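Local coordinates for 3-oxosteroid 1-dehydrogenase (Sterolibacterium denitrificans, PDB 7P18), which probably uses FAD to introduce a double bond at the 1,2-position of 3-oxosteroids, yielding 3-oxo-Delta(1)-steroids with transfer of the hydrogens to an acceptor, at residues A[73-78]-A[82-87]. Residues are numbered along the deposited sequence; the frame is centred on the assembly and turned at random.
Sequences YLKAAT and VAEDRL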
# COMPACT_ATOMS: atom_id res chain seq x y z
N TYR A 73 12.26 13.06 -12.43
CA TYR A 73 11.10 12.14 -12.35
C TYR A 73 10.07 12.67 -11.33
O TYR A 73 8.89 12.75 -11.71
CB TYR A 73 11.58 10.75 -12.02
CG TYR A 73 10.52 9.68 -12.06
CD1 TYR A 73 10.04 9.20 -13.26
CD2 TYR A 73 10.04 9.12 -10.89
CE1 TYR A 73 9.09 8.18 -13.32
CE2 TYR A 73 9.10 8.10 -10.93
CZ TYR A 73 8.65 7.60 -12.14
OH TYR A 73 7.71 6.58 -12.18
N LEU A 74 10.47 13.00 -10.10
CA LEU A 74 9.51 13.48 -9.07
C LEU A 74 8.91 14.84 -9.47
O LEU A 74 7.72 15.05 -9.22
CB LEU A 74 10.16 13.50 -7.69
CG LEU A 74 10.38 12.13 -7.07
CD1 LEU A 74 10.89 12.30 -5.67
CD2 LEU A 74 9.06 11.33 -7.11
N LYS A 75 9.68 15.75 -10.07
CA LYS A 75 9.11 17.05 -10.50
C LYS A 75 8.09 16.79 -11.60
O LYS A 75 7.02 17.37 -11.58
CB LYS A 75 10.22 18.03 -10.94
CG LYS A 75 11.01 18.60 -9.78
CD LYS A 75 12.16 19.47 -10.26
CE LYS A 75 11.67 20.74 -10.93
NZ LYS A 75 11.04 21.64 -9.93
N ALA A 76 8.39 15.91 -12.53
CA ALA A 76 7.46 15.55 -13.62
C ALA A 76 6.21 14.92 -13.01
O ALA A 76 5.11 15.26 -13.46
CB ALA A 76 8.13 14.64 -14.61
N ALA A 77 6.35 14.05 -12.01
CA ALA A 77 5.20 13.27 -11.50
C ALA A 77 4.34 14.15 -10.60
O ALA A 77 3.10 13.95 -10.60
CB ALA A 77 5.68 12.05 -10.78
N THR A 78 4.91 15.11 -9.88
CA THR A 78 4.18 15.87 -8.83
C THR A 78 3.61 17.20 -9.33
O THR A 78 2.81 17.81 -8.56
CB THR A 78 5.03 16.09 -7.57
OG1 THR A 78 6.23 16.84 -7.86
CG2 THR A 78 5.39 14.79 -6.89
N VAL A 82 3.84 19.99 -4.83
CA VAL A 82 4.65 19.72 -3.62
C VAL A 82 5.85 20.68 -3.61
O VAL A 82 6.55 20.78 -4.65
CB VAL A 82 5.09 18.24 -3.59
CG1 VAL A 82 6.05 17.94 -2.46
CG2 VAL A 82 3.88 17.31 -3.52
N ALA A 83 6.14 21.27 -2.47
CA ALA A 83 7.32 22.15 -2.29
C ALA A 83 8.57 21.40 -2.75
O ALA A 83 8.82 20.27 -2.33
CB ALA A 83 7.43 22.60 -0.86
N GLU A 84 9.38 22.02 -3.61
CA GLU A 84 10.56 21.31 -4.15
C GLU A 84 11.48 20.84 -3.02
O GLU A 84 12.10 19.77 -3.16
CB GLU A 84 11.28 22.16 -5.20
CG GLU A 84 12.44 21.42 -5.85
CD GLU A 84 13.30 22.29 -6.76
OE1 GLU A 84 14.03 23.16 -6.21
OE2 GLU A 84 13.23 22.10 -7.97
N ASP A 85 11.62 21.60 -1.94
CA ASP A 85 12.56 21.23 -0.86
C ASP A 85 12.12 19.91 -0.21
O ASP A 85 12.99 19.20 0.33
CB ASP A 85 12.79 22.34 0.17
CG ASP A 85 11.61 22.77 1.00
OD1 ASP A 85 10.48 22.32 0.72
OD2 ASP A 85 11.82 23.60 1.94
N ARG A 86 10.84 19.57 -0.23
CA ARG A 86 10.38 18.26 0.27
C ARG A 86 10.83 17.15 -0.69
O ARG A 86 11.15 16.07 -0.21
CB ARG A 86 8.86 18.22 0.38
CG ARG A 86 8.29 19.13 1.46
CD ARG A 86 6.78 19.13 1.44
NE ARG A 86 6.28 17.81 1.82
CZ ARG A 86 5.04 17.36 1.57
NH1 ARG A 86 4.16 18.09 0.91
NH2 ARG A 86 4.72 16.14 1.96
N LEU A 87 10.77 17.36 -1.99
CA LEU A 87 11.28 16.38 -2.98
C LEU A 87 12.79 16.20 -2.79
O LEU A 87 13.25 15.03 -2.79
CB LEU A 87 11.00 16.85 -4.41
CG LEU A 87 9.54 17.13 -4.76
CD1 LEU A 87 9.46 17.54 -6.21
CD2 LEU A 87 8.68 15.94 -4.51
O HOH W 1 5.82 19.52 -6.98
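Leu87 drives its CD1 methyl into the angle between Thr78 and Lys75, 3.7 Å from Thr78 OG1 and 4.0 Å from Lys75 CG. Its other methyl, CD2, lies 4.3 Å from Leu74 CB, so the two branches of one leucine pack against three residues of 73-78. Nearer the connection, Val82 CG2 faces Thr78 CB in the same buried seam. Thr78 holds OG1 between its backbone N and carbonyl carbon (chi1 60°) and donates a 2.7 Å hydrogen bond from OG1 to Leu74 O; that carbonyl also accepts from Thr78 N, the two donors arriving from opposite faces of its plane. The arrangement is two consecutive helices of the FAD-binding chain joined by a short connection: helix 67-78 ends, and Ala83 is the N-cap residue of helix 84-104. A water bridges the two segments, donating to Thr78 OG1 and accepting from Val82 N at 3.0 Å. Beyond the two segments, the buried Leu74 also touches Met532 of a loop. The solvent side is looser. There Lys75, bent at chi3 and chi4, swings NZ to Glu84 OE2, a 3.0 Å salt bridge made on the anti side of the carboxylate and 29° out of its plane, between two exposed side chains.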